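Local coordinates for protein sialidase B (PDB 4XJZ) that hydrolyses alpha-2,3-, alpha-2,6- and alpha-2,8-linked terminal sialic acid from oligosaccharides, glycoproteins and glycolipids, as a bacterial exo-sialidase of glycosyl hydrolase family 33, at residues A[29-34]-A[113-118]; A[81-86]-A[135-140]; A[218-223]-A[290-295]; A[300-305]-A[423-428]. The protein carries 1 engineered substitution. All coordinates share one frame; numbering follows the deposited sequence.

Overall arrangement
The four interactions fall into two groups on opposite sides of the chain's centre. Interactions 1 and 2 lie in the N-terminal domain, of the concanavalin-like class. Their centres are about 13 Å apart and their segments alternate along the chain. They meet where Ser-140 touches Gly-29 and Gln-32. Interactions 3 and 4 follow later, in the beta-propeller part, with centres about 8 Å apart. Segment 290-295 and both segments of interaction 4 share one sheet; segment 218-223 lies in the sheet packed against it. The centres of interactions 1 and 3 are about 45 Å apart. Interactions 3 and 4 join strands and sheets of the propeller, which carries the probable active-site residues.

Interaction 1: residues A[29-34]-A[113-118]; sequences GESQTV and DSKDKT
Ser-31 and Asp-113 bring their CA atoms to 5.0 Å, where strand 32-39 begins and its antiparallel neighbour, strand 102-113, ends. Both strands belong to one antiparallel sheet of the concanavalin-like N-terminal domain. Segment 113-118 is the turn of a beta hairpin that leads into strand 118-123. It closes with a G1 beta bulge, in which Lys-117 and Thr-118 both face Asp-113. An Asx motif shapes the same turn. Asp-113 OD1 accepts a nearly straight bond from Asp-116 N, with an N-H...O angle of 174°. The donor sits above the carboxylate plane, not within it.

The contact itself is carried by two serines. Ser-31 OG and Ser-114 OG are hydrogen-bonded at 2.8 Å, and either could be the donor. Ser-114 OG sits between its own backbone N and carbonyl carbon (chi1 64°), which turns the hydroxyl toward Ser-31. Beside it, Ser-114 CB rests 3.6 Å from Glu-30 CB and 3.3 Å from Glu-30 O. Phe-136 also touches Ser-114.

Gln-32 points away from the hairpin turn and braces its own segment. Its NE2 donates to Gly-29 O from above the carbonyl plane, and its OE1 bonds Ser-140 OG. A water links three side chains of the two segments. It is 2.7 Å from Ser-31 OG, donates to Asp-113 OD1 at 2.7 Å, and accepts from Lys-115 NZ at 3.3 Å.

Interaction 2: residues A[81-86]-A[135-140]; sequences AQKGIN and TFLPIS
Ile-85 packs onto Leu-137 and Thr-135, its side chain directed at the loop 135-140. Ile-85 CB begins the contact, 4.0 Å from Leu-137 CD2. The branch methyl CG2 goes further and meets the same Leu-137 CD2 at 3.7 Å. The longer arm leaves through CG1, anti to the carbonyl carbon (chi1 -66°), and carries CD1 toward the base of Leu-137 and the neighbouring Thr-135. There Ile-85 CD1 lies 3.8 Å from Thr-135 CG2 and 3.9 Å from Leu-137 CB. CG2 thus meets chiefly the CD2 methyl of Leu-137, and CD1 its CB. The isoleucine and leucine side chains run past each other in opposite directions.

Leu-137 uses its second methyl as well. Its CD1 touches Lys-83 CD at 3.7 Å, where the two side chains cross at about a right angle. The lysine contributes its alkyl chain here. Its ammonium group turns off at the last torsion and forms a salt bridge with Asp-80 and a hydrogen bond with Asn-141 O. The turn 81-84 ends in a G1 beta bulge, with Gly-84 and Ile-85 both facing Asp-80.

Strand 85-91 is an outermost strand of one sheet of the N-terminal domain. Leu-137 also touches Ile-78 and Asp-80 on the adjacent strand 74-80. Phe-136 points the other way and stacks on Tyr-119 of strand 118-123, so the loop bridges the two sheets.

Interaction 3: residues A[218-223]-A[290-295]; sequences RVLSSI and SSIVED
Ser-222 and Ser-290 both place OG between the backbone N and the carbonyl carbon, with chi1 of 68° and 65°. These matching torsions turn the two hydroxyls toward each other across the interface between two propeller sheets. Strand 219-223 belongs to one sheet and strand 290-294 to the next, so this is packing between neighbouring blades. The strands run nearly antiparallel, at 162°, and their axes approach to 7.1 Å. They are joined through side chains.

Ser-222 OG and Ser-290 OG are hydrogen-bonded at 2.7 Å, and either may be the donor. Ser-222 OG has a second partner in Thr-210 OG1, on its own blade. The buried hydroxyl is thus held from both sides of the interface.

Next to this polar pair Ile-292 supplies the van der Waals contacts. It spreads its two branches over the opposite strand. CG2 approaches Ser-222 OG at 3.9 Å, while CD1 reaches toward Leu-220. Leu-303, on the strand beside 286-294, also touches Ser-222 and Ile-292.

The CB of Ile-223 is directed away from strand 290-294. Its side chain is about 6 Å from that of Arg-207, a substrate-binding residue by similarity, and about 8 Å from that of Tyr-615, the probable nucleophile. At its tip, Ile-292 CD1 lies 3.9 Å from Leu-220 O and 4.3 Å from Leu-220 CG.

Interaction 4: residues A[300-305]-A[423-428]; sequences KTILLA and MTTSQN
Thr-301 and Ser-426 form an antiparallel hydrogen-bonded pair, as do Leu-303 and Thr-424. Thr-301 N donates to Ser-426 O at 3.0 Å, and Ser-426 N returns one to Thr-301 O at 2.9 Å. Leu-303 N donates to Thr-424 O at 2.9 Å, almost straight at 175°, and Thr-424 N to Leu-303 O at 2.8 Å.

The hydroxyls of Thr-424 and Ser-426 take partners outside the pairing. Thr-424 OG1 bonds Glu-434 O. Ser-426 OG bonds Ser-432 O and Gly-430 N, and takes a weak bond from Asn-428 N. These residues belong to the second BNR repeat, an Asp-box turn with Asn-428 at the usual aspartate position. Lys-300 NZ donates to a water at 3.0 Å that also bonds Thr-425 OG1.

The non-hydrogen-bonded pairs, Ile-302 with Thr-425 and Leu-304 with Met-423, put their side chains on one face. Met-423 CG lies 4.0 Å from Ile-302 CG2, and its CB 3.8 Å from Leu-304 CD1. Leu-303 and Thr-424 lie side by side on the opposite face.

Strand 301-308 runs between strands 420-426 and 286-294. Ile-302 and Leu-304 are backbone hydrogen-bonded to Val-293 and Ser-291, and Leu-303 packs on Ile-239 and Thr-241 of the adjacent sheet.

Interaction 1: residues A[29-34]-A[113-118]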
loop_
_atom_site.group_PDB
_atom_site.type_symbol
_atom_site.label_atom_id
_atom_site.label_comp_id
_atom_site.label_asym_id
_atom_site.label_seq_id
_atom_site.Cartn_x
_atom_site.Cartn_y
_atom_site.Cartn_z
ATOM N N GLY A 29 -12.031 35.217 -18.777
ATOM C CA GLY A 29 -11.625 35.244 -17.384
ATOM C C GLY A 29 -10.384 34.395 -17.168
ATOM O O GLY A 29 -9.933 33.693 -18.077
ATOM N N GLU A 30 -9.846 34.436 -15.955
ATOM C CA GLU A 30 -8.556 33.810 -15.694
ATOM C C GLU A 30 -8.640 32.465 -14.964
ATOM O O GLU A 30 -7.607 31.859 -14.664
ATOM C CB GLU A 30 -7.658 34.782 -14.938
ATOM C CG GLU A 30 -7.300 36.016 -15.758
ATOM C CD GLU A 30 -6.391 36.965 -15.011
ATOM O OE1 GLU A 30 -6.593 37.138 -13.792
ATOM O OE2 GLU A 30 -5.470 37.528 -15.643
ATOM N N SER A 31 -9.861 32.008 -14.684
ATOM C CA SER A 31 -10.093 30.703 -14.051
ATOM C C SER A 31 -10.851 29.739 -14.967
ATOM O O SER A 31 -11.863 30.103 -15.571
ATOM C CB SER A 31 -10.861 30.879 -12.738
ATOM O OG SER A 31 -10.057 31.519 -11.766
ATOM N N GLN A 32 -10.381 28.497 -15.059
ATOM C CA GLN A 32 -11.043 27.512 -15.916
ATOM C C GLN A 32 -11.049 26.131 -15.286
ATOM O O GLN A 32 -10.181 25.812 -14.466
ATOM C CB GLN A 32 -10.353 27.425 -17.282
ATOM C CG GLN A 32 -10.845 28.420 -18.323
ATOM C CD GLN A 32 -10.253 29.804 -18.160
ATOM O OE1 GLN A 32 -9.120 29.964 -17.700
ATOM N NE2 GLN A 32 -11.018 30.820 -18.544
ATOM N N THR A 33 -12.026 25.318 -15.679
ATOM C CA THR A 33 -12.087 23.918 -15.270
ATOM C C THR A 33 -12.300 23.065 -16.514
ATOM O O THR A 33 -13.109 23.407 -17.373
ATOM C CB THR A 33 -13.219 23.673 -14.259
ATOM O OG1 THR A 33 -12.940 24.383 -13.045
ATOM C CG2 THR A 33 -13.362 22.184 -13.942
ATOM N N VAL A 34 -11.534 21.984 -16.639
ATOM C CA VAL A 34 -11.727 21.024 -17.717
ATOM C C VAL A 34 -12.203 19.712 -17.110
ATOM O O VAL A 34 -11.585 19.197 -16.175
ATOM C CB VAL A 34 -10.418 20.760 -18.500
ATOM C CG1 VAL A 34 -10.667 19.749 -19.622
ATOM C CG2 VAL A 34 -9.862 22.052 -19.071
ATOM N N ASP A 113 -7.232 27.831 -10.934
ATOM C CA ASP A 113 -7.881 28.802 -10.051
ATOM C C ASP A 113 -7.017 30.044 -9.907
ATOM O O ASP A 113 -6.012 30.027 -9.199
ATOM C CB ASP A 113 -8.119 28.161 -8.679
ATOM C CG ASP A 113 -8.912 29.053 -7.724
ATOM O OD1 ASP A 113 -9.035 30.275 -7.959
ATOM O OD2 ASP A 113 -9.406 28.512 -6.717
ATOM N N SER A 114 -7.416 31.128 -10.571
ATOM C CA SER A 114 -6.612 32.350 -10.597
ATOM C C SER A 114 -6.583 33.078 -9.257
ATOM O O SER A 114 -5.585 33.709 -8.904
ATOM C CB SER A 114 -7.105 33.293 -11.697
ATOM O OG SER A 114 -8.417 33.739 -11.441
ATOM N N LYS A 115 -7.671 32.990 -8.506
ATOM C CA LYS A 115 -7.761 33.728 -7.249
ATOM C C LYS A 115 -6.929 33.078 -6.149
ATOM O O LYS A 115 -6.252 33.768 -5.391
ATOM C CB LYS A 115 -9.221 33.921 -6.844
ATOM C CG LYS A 115 -9.965 34.784 -7.856
ATOM C CD LYS A 115 -11.407 35.054 -7.476
ATOM C CE LYS A 115 -12.158 35.631 -8.669
ATOM N NZ LYS A 115 -12.022 34.736 -9.855
ATOM N N ASP A 116 -6.952 31.748 -6.089
ATOM C CA ASP A 116 -6.108 31.026 -5.139
ATOM C C ASP A 116 -4.730 30.680 -5.713
ATOM O O ASP A 116 -3.909 30.070 -5.025
ATOM C CB ASP A 116 -6.815 29.760 -4.649
ATOM C CG ASP A 116 -7.842 30.042 -3.567
ATOM O OD1 ASP A 116 -8.120 31.231 -3.301
ATOM O OD2 ASP A 116 -8.371 29.071 -2.991
ATOM N N LYS A 117 -4.486 31.083 -6.963
ATOM C CA LYS A 117 -3.238 30.782 -7.677
ATOM C C LYS A 117 -2.856 29.306 -7.588
ATOM O O LYS A 117 -1.686 28.969 -7.360
ATOM C CB LYS A 117 -2.076 31.632 -7.154
ATOM C CG LYS A 117 -2.243 33.140 -7.301
ATOM C CD LYS A 117 -0.859 33.793 -7.328
ATOM C CE LYS A 117 -0.831 35.130 -6.622
ATOM N NZ LYS A 117 0.512 35.362 -5.994
ATOM N N THR A 118 -3.839 28.433 -7.783
ATOM C CA THR A 118 -3.638 27.007 -7.572
ATOM C C THR A 118 -4.153 26.175 -8.746
ATOM O O THR A 118 -5.225 26.454 -9.303
ATOM C CB THR A 118 -4.337 26.550 -6.273
ATOM O OG1 THR A 118 -3.788 27.261 -5.156
ATOM C CG2 THR A 118 -4.155 25.054 -6.050
HETATM O O HOH W 1 -10.947 31.725 -9.262
#

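Interaction 2: residues A[81-86]-A[135-140]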
loop_
_atom_site.group_PDB
_atom_site.type_symbol
_atom_site.label_atom_id
_atom_site.label_comp_id
_atom_site.label_asym_id
_atom_site.label_seq_id
_atom_site.Cartn_x
_atom_site.Cartn_y
_atom_site.Cartn_z
ATOM N N ALA A 81 6.365 31.832 -23.071
ATOM C CA ALA A 81 7.729 32.349 -23.187
ATOM C C ALA A 81 7.831 33.847 -22.889
ATOM O O ALA A 81 8.811 34.293 -22.301
ATOM C CB ALA A 81 8.302 32.037 -24.555
ATOM N N GLN A 82 6.827 34.619 -23.296
ATOM C CA GLN A 82 6.833 36.064 -23.056
ATOM C C GLN A 82 6.652 36.408 -21.577
ATOM O O GLN A 82 7.121 37.450 -21.108
ATOM C CB GLN A 82 5.738 36.755 -23.869
ATOM C CG GLN A 82 6.025 36.847 -25.360
ATOM C CD GLN A 82 5.941 35.508 -26.064
ATOM O OE1 GLN A 82 4.856 34.958 -26.242
ATOM N NE2 GLN A 82 7.088 34.981 -26.474
ATOM N N LYS A 83 5.953 35.541 -20.851
ATOM C CA LYS A 83 5.750 35.731 -19.419
ATOM C C LYS A 83 6.876 35.087 -18.604
ATOM O O LYS A 83 7.026 35.349 -17.408
ATOM C CB LYS A 83 4.377 35.195 -19.000
ATOM C CG LYS A 83 3.212 36.011 -19.554
ATOM C CD LYS A 83 1.859 35.373 -19.241
ATOM C CE LYS A 83 0.711 36.130 -19.898
ATOM N NZ LYS A 83 0.883 36.223 -21.370
ATOM N N GLY A 84 7.678 34.256 -19.262
ATOM C CA GLY A 84 8.779 33.580 -18.601
ATOM C C GLY A 84 8.332 32.490 -17.641
ATOM O O GLY A 84 8.943 32.282 -16.591
ATOM N N ILE A 85 7.273 31.781 -18.017
ATOM C CA ILE A 85 6.696 30.736 -17.169
ATOM C C ILE A 85 6.701 29.368 -17.864
ATOM O O ILE A 85 6.230 29.241 -19.000
ATOM C CB ILE A 85 5.252 31.086 -16.793
ATOM C CG1 ILE A 85 5.206 32.327 -15.897
ATOM C CG2 ILE A 85 4.580 29.905 -16.103
ATOM C CD1 ILE A 85 3.820 32.934 -15.752
ATOM N N ASN A 86 7.229 28.351 -17.180
ATOM C CA ASN A 86 7.203 26.977 -17.685
ATOM C C ASN A 86 6.866 25.971 -16.586
ATOM O O ASN A 86 7.763 25.393 -15.960
ATOM C CB ASN A 86 8.526 26.605 -18.353
ATOM C CG ASN A 86 8.803 27.428 -19.597
ATOM O OD1 ASN A 86 8.103 27.310 -20.602
ATOM N ND2 ASN A 86 9.842 28.254 -19.540
ATOM N N THR A 135 3.442 33.175 -9.189
ATOM C CA THR A 135 3.033 33.826 -10.425
ATOM C C THR A 135 2.082 32.914 -11.179
ATOM O O THR A 135 2.502 31.934 -11.796
ATOM C CB THR A 135 4.241 34.142 -11.323
ATOM O OG1 THR A 135 5.205 34.894 -10.577
ATOM C CG2 THR A 135 3.810 34.948 -12.542
ATOM N N PHE A 136 0.797 33.235 -11.130
ATOM C CA PHE A 136 -0.203 32.392 -11.770
ATOM C C PHE A 136 -0.235 32.630 -13.279
ATOM O O PHE A 136 -0.101 33.764 -13.742
ATOM C CB PHE A 136 -1.579 32.652 -11.169
ATOM C CG PHE A 136 -2.648 31.737 -11.688
ATOM C CD1 PHE A 136 -2.739 30.430 -11.233
ATOM C CD2 PHE A 136 -3.563 32.181 -12.628
ATOM C CE1 PHE A 136 -3.719 29.582 -11.709
ATOM C CE2 PHE A 136 -4.546 31.337 -13.114
ATOM C CZ PHE A 136 -4.628 30.033 -12.649
ATOM N N LEU A 137 -0.407 31.551 -14.037
ATOM C CA LEU A 137 -0.609 31.649 -15.470
ATOM C C LEU A 137 -1.970 31.072 -15.846
ATOM O O LEU A 137 -2.158 29.857 -15.859
ATOM C CB LEU A 137 0.513 30.933 -16.224
ATOM C CG LEU A 137 0.389 30.828 -17.744
ATOM C CD1 LEU A 137 0.119 32.201 -18.341
ATOM C CD2 LEU A 137 1.657 30.218 -18.327
ATOM N N PRO A 138 -2.943 31.947 -16.129
ATOM C CA PRO A 138 -4.230 31.436 -16.615
ATOM C C PRO A 138 -4.025 30.681 -17.923
ATOM O O PRO A 138 -3.276 31.156 -18.773
ATOM C CB PRO A 138 -5.049 32.710 -16.852
ATOM C CG PRO A 138 -4.381 33.766 -15.991
ATOM C CD PRO A 138 -2.923 33.416 -16.010
ATOM N N ILE A 139 -4.659 29.523 -18.083
ATOM C CA ILE A 139 -4.444 28.727 -19.290
ATOM C C ILE A 139 -5.017 29.467 -20.494
ATOM O O ILE A 139 -4.629 29.221 -21.636
ATOM C CB ILE A 139 -5.063 27.324 -19.182
ATOM C CG1 ILE A 139 -6.593 27.398 -19.184
ATOM C CG2 ILE A 139 -4.551 26.606 -17.940
ATOM C CD1 ILE A 139 -7.252 26.034 -19.192
ATOM N N SER A 140 -5.923 30.395 -20.214
ATOM C CA SER A 140 -6.577 31.201 -21.232
ATOM C C SER A 140 -5.729 32.395 -21.659
ATOM O O SER A 140 -5.976 32.989 -22.708
ATOM C CB SER A 140 -7.927 31.693 -20.707
ATOM O OG SER A 140 -7.792 32.204 -19.389
#

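Interaction 3: residues A[218-223]-A[290-295]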
loop_
_atom_site.group_PDB
_atom_site.type_symbol
_atom_site.label_atom_id
_atom_site.label_comp_id
_atom_site.label_asym_id
_atom_site.label_seq_id
_atom_site.Cartn_x
_atom_site.Cartn_y
_atom_site.Cartn_z
ATOM N N ARG A 218 -18.275 -12.050 6.900
ATOM C CA ARG A 218 -17.628 -10.743 6.972
ATOM C C ARG A 218 -16.255 -10.858 6.343
ATOM O O ARG A 218 -15.550 -11.826 6.600
ATOM C CB ARG A 218 -17.506 -10.286 8.425
ATOM C CG ARG A 218 -16.689 -9.013 8.599
ATOM C CD ARG A 218 -16.766 -8.506 10.021
ATOM N NE ARG A 218 -18.068 -7.879 10.277
ATOM C CZ ARG A 218 -18.420 -7.325 11.430
ATOM N NH1 ARG A 218 -17.575 -7.311 12.452
ATOM N NH2 ARG A 218 -19.632 -6.784 11.557
ATOM N N VAL A 219 -15.899 -9.876 5.515
ATOM C CA VAL A 219 -14.580 -9.822 4.882
ATOM C C VAL A 219 -13.769 -8.759 5.619
ATOM O O VAL A 219 -14.216 -7.612 5.760
ATOM C CB VAL A 219 -14.683 -9.487 3.374
ATOM C CG1 VAL A 219 -13.303 -9.565 2.714
ATOM C CG2 VAL A 219 -15.621 -10.455 2.676
ATOM N N LEU A 220 -12.586 -9.148 6.093
ATOM C CA LEU A 220 -11.748 -8.265 6.900
ATOM C C LEU A 220 -10.518 -7.886 6.095
ATOM O O LEU A 220 -9.970 -8.710 5.354
ATOM C CB LEU A 220 -11.313 -8.970 8.192
ATOM C CG LEU A 220 -10.473 -8.190 9.209
ATOM C CD1 LEU A 220 -11.249 -6.958 9.722
ATOM C CD2 LEU A 220 -10.067 -9.105 10.372
ATOM N N SER A 221 -10.101 -6.634 6.227
ATOM C CA SER A 221 -8.875 -6.162 5.587
ATOM C C SER A 221 -7.980 -5.485 6.612
ATOM O O SER A 221 -8.455 -4.740 7.456
ATOM C CB SER A 221 -9.233 -5.147 4.501
ATOM O OG SER A 221 -8.040 -4.600 3.934
ATOM N N SER A 222 -6.672 -5.730 6.527
ATOM C CA SER A 222 -5.715 -4.949 7.309
ATOM C C SER A 222 -4.733 -4.263 6.370
ATOM O O SER A 222 -4.637 -4.606 5.186
ATOM C CB SER A 222 -5.013 -5.791 8.394
ATOM O OG SER A 222 -4.136 -6.779 7.866
ATOM N N ILE A 223 -4.029 -3.269 6.894
ATOM C CA ILE A 223 -3.173 -2.424 6.057
ATOM C C ILE A 223 -2.159 -1.717 6.957
ATOM O O ILE A 223 -2.394 -1.511 8.147
ATOM C CB ILE A 223 -4.018 -1.365 5.313
ATOM C CG1 ILE A 223 -3.266 -0.742 4.130
ATOM C CG2 ILE A 223 -4.454 -0.260 6.241
ATOM C CD1 ILE A 223 -3.505 -1.421 2.853
ATOM N N SER A 290 1.375 -6.694 8.259
ATOM C CA SER A 290 0.405 -7.448 9.048
ATOM C C SER A 290 -0.109 -8.690 8.328
ATOM O O SER A 290 -0.012 -8.820 7.101
ATOM C CB SER A 290 -0.773 -6.563 9.467
ATOM O OG SER A 290 -1.534 -6.123 8.352
ATOM N N SER A 291 -0.667 -9.614 9.112
ATOM C CA SER A 291 -1.234 -10.858 8.588
ATOM C C SER A 291 -2.373 -11.283 9.502
ATOM O O SER A 291 -2.297 -11.091 10.721
ATOM C CB SER A 291 -0.176 -11.963 8.528
ATOM O OG SER A 291 -0.644 -13.067 7.777
ATOM N N ILE A 292 -3.423 -11.852 8.914
ATOM C CA ILE A 292 -4.626 -12.196 9.674
ATOM C C ILE A 292 -5.045 -13.653 9.487
ATOM O O ILE A 292 -4.847 -14.248 8.430
ATOM C CB ILE A 292 -5.785 -11.235 9.334
ATOM C CG1 ILE A 292 -6.047 -11.163 7.839
ATOM C CG2 ILE A 292 -5.471 -9.831 9.813
ATOM C CD1 ILE A 292 -7.016 -10.006 7.477
ATOM N N VAL A 293 -5.635 -14.223 10.529
ATOM C CA VAL A 293 -6.233 -15.554 10.405
ATOM C C VAL A 293 -7.430 -15.613 11.335
ATOM O O VAL A 293 -7.530 -14.817 12.276
ATOM C CB VAL A 293 -5.208 -16.660 10.754
ATOM C CG1 VAL A 293 -5.027 -16.771 12.266
ATOM C CG2 VAL A 293 -5.636 -18.004 10.154
ATOM N N GLU A 294 -8.366 -16.522 11.054
ATOM C CA GLU A 294 -9.478 -16.754 11.984
ATOM C C GLU A 294 -9.333 -18.118 12.661
ATOM O O GLU A 294 -9.010 -19.126 12.009
ATOM C CB GLU A 294 -10.830 -16.652 11.284
ATOM C CG GLU A 294 -12.007 -16.661 12.278
ATOM C CD GLU A 294 -13.346 -16.417 11.617
ATOM O OE1 GLU A 294 -13.619 -17.080 10.596
ATOM O OE2 GLU A 294 -14.109 -15.551 12.115
ATOM N N ASP A 295 -9.538 -18.135 13.975
ATOM C CA ASP A 295 -9.421 -19.363 14.769
ATOM C C ASP A 295 -10.779 -20.011 14.998
ATOM O O ASP A 295 -11.677 -19.374 15.534
ATOM C CB ASP A 295 -8.795 -19.047 16.123
ATOM C CG ASP A 295 -8.671 -20.270 17.000
ATOM O OD1 ASP A 295 -8.173 -21.304 16.516
ATOM O OD2 ASP A 295 -9.075 -20.193 18.174
#

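Interaction 4: residues A[300-305]-A[423-428]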
loop_
_atom_site.group_PDB
_atom_site.type_symbol
_atom_site.label_atom_id
_atom_site.label_comp_id
_atom_site.label_asym_id
_atom_site.label_seq_id
_atom_site.Cartn_x
_atom_site.Cartn_y
_atom_site.Cartn_z
ATOM N N LYS A 300 -12.013 -16.363 17.634
ATOM C CA LYS A 300 -11.308 -15.084 17.571
ATOM C C LYS A 300 -10.639 -14.874 16.218
ATOM O O LYS A 300 -10.250 -15.828 15.531
ATOM C CB LYS A 300 -10.214 -15.014 18.643
ATOM C CG LYS A 300 -10.699 -14.990 20.097
ATOM C CD LYS A 300 -9.496 -14.830 21.031
ATOM C CE LYS A 300 -9.915 -14.755 22.490
ATOM N NZ LYS A 300 -10.860 -13.630 22.735
ATOM N N THR A 301 -10.494 -13.609 15.851
ATOM C CA THR A 301 -9.656 -13.231 14.716
ATOM C C THR A 301 -8.293 -12.873 15.311
ATOM O O THR A 301 -8.210 -12.226 16.365
ATOM C CB THR A 301 -10.267 -12.055 13.923
ATOM O OG1 THR A 301 -11.582 -12.416 13.467
ATOM C CG2 THR A 301 -9.414 -11.700 12.720
ATOM N N ILE A 302 -7.232 -13.332 14.657
ATOM C CA ILE A 302 -5.870 -13.107 15.133
ATOM C C ILE A 302 -5.095 -12.300 14.095
ATOM O O ILE A 302 -5.114 -12.619 12.906
ATOM C CB ILE A 302 -5.169 -14.443 15.420
ATOM C CG1 ILE A 302 -5.888 -15.165 16.568
ATOM C CG2 ILE A 302 -3.716 -14.228 15.782
ATOM C CD1 ILE A 302 -5.481 -16.615 16.729
ATOM N N LEU A 303 -4.450 -11.229 14.544
ATOM C CA LEU A 303 -3.653 -10.400 13.654
ATOM C C LEU A 303 -2.233 -10.310 14.184
ATOM O O LEU A 303 -2.021 -9.976 15.351
ATOM C CB LEU A 303 -4.272 -8.999 13.531
ATOM C CG LEU A 303 -3.591 -8.035 12.542
ATOM C CD1 LEU A 303 -4.659 -7.122 11.957
ATOM C CD2 LEU A 303 -2.512 -7.210 13.218
ATOM N N LEU A 304 -1.254 -10.590 13.325
ATOM C CA LEU A 304 0.142 -10.403 13.692
ATOM C C LEU A 304 0.737 -9.261 12.877
ATOM O O LEU A 304 0.261 -8.962 11.784
ATOM C CB LEU A 304 0.941 -11.686 13.448
ATOM C CG LEU A 304 1.005 -12.750 14.545
ATOM C CD1 LEU A 304 -0.358 -13.219 14.975
ATOM C CD2 LEU A 304 1.833 -13.948 14.086
ATOM N N ALA A 305 1.790 -8.640 13.399
ATOM C CA ALA A 305 2.549 -7.644 12.627
ATOM C C ALA A 305 3.955 -7.522 13.182
ATOM O O ALA A 305 4.186 -7.854 14.333
ATOM C CB ALA A 305 1.856 -6.291 12.686
ATOM N N MET A 423 1.224 -9.914 18.367
ATOM C CA MET A 423 -0.083 -10.493 18.061
ATOM C C MET A 423 -1.175 -9.720 18.782
ATOM O O MET A 423 -0.988 -9.314 19.924
ATOM C CB MET A 423 -0.094 -11.952 18.522
ATOM C CG MET A 423 -1.449 -12.607 18.588
ATOM S SD MET A 423 -1.207 -14.256 19.285
ATOM C CE MET A 423 -2.777 -14.481 20.114
ATOM N N THR A 424 -2.307 -9.515 18.112
ATOM C CA THR A 424 -3.505 -9.040 18.798
ATOM C C THR A 424 -4.669 -9.911 18.371
ATOM O O THR A 424 -4.573 -10.667 17.397
ATOM C CB THR A 424 -3.813 -7.549 18.520
ATOM O OG1 THR A 424 -5.011 -7.177 19.218
ATOM C CG2 THR A 424 -4.002 -7.283 17.043
ATOM N N THR A 425 -5.763 -9.850 19.129
ATOM C CA THR A 425 -6.945 -10.631 18.785
ATOM C C THR A 425 -8.193 -9.763 18.826
ATOM O O THR A 425 -8.223 -8.717 19.477
ATOM C CB THR A 425 -7.135 -11.836 19.726
ATOM O OG1 THR A 425 -7.456 -11.366 21.036
ATOM C CG2 THR A 425 -5.865 -12.669 19.796
ATOM N N SER A 426 -9.222 -10.201 18.114
ATOM C CA SER A 426 -10.517 -9.552 18.170
ATOM C C SER A 426 -11.564 -10.609 18.461
ATOM O O SER A 426 -11.569 -11.678 17.840
ATOM C CB SER A 426 -10.849 -8.881 16.840
ATOM O OG SER A 426 -12.160 -8.333 16.896
ATOM N N GLN A 427 -12.470 -10.297 19.383
ATOM C CA GLN A 427 -13.550 -11.222 19.718
ATOM C C GLN A 427 -14.872 -10.808 19.080
ATOM O O GLN A 427 -15.923 -11.416 19.325
ATOM C CB GLN A 427 -13.712 -11.294 21.232
ATOM C CG GLN A 427 -14.177 -9.998 21.853
ATOM C CD GLN A 427 -14.324 -10.108 23.354
ATOM O OE1 GLN A 427 -13.441 -10.632 24.039
ATOM N NE2 GLN A 427 -15.448 -9.624 23.877
ATOM N N ASN A 428 -14.828 -9.756 18.271
ATOM C CA ASN A 428 -16.013 -9.243 17.611
ATOM C C ASN A 428 -15.753 -9.014 16.123
ATOM O O ASN A 428 -16.281 -8.077 15.515
ATOM C CB ASN A 428 -16.497 -7.967 18.296
ATOM C CG ASN A 428 -15.393 -6.974 18.488
ATOM O OD1 ASN A 428 -14.413 -7.000 17.748
ATOM N ND2 ASN A 428 -15.530 -6.091 19.466
HETATM O O HOH W 2 -9.848 -11.039 21.637
#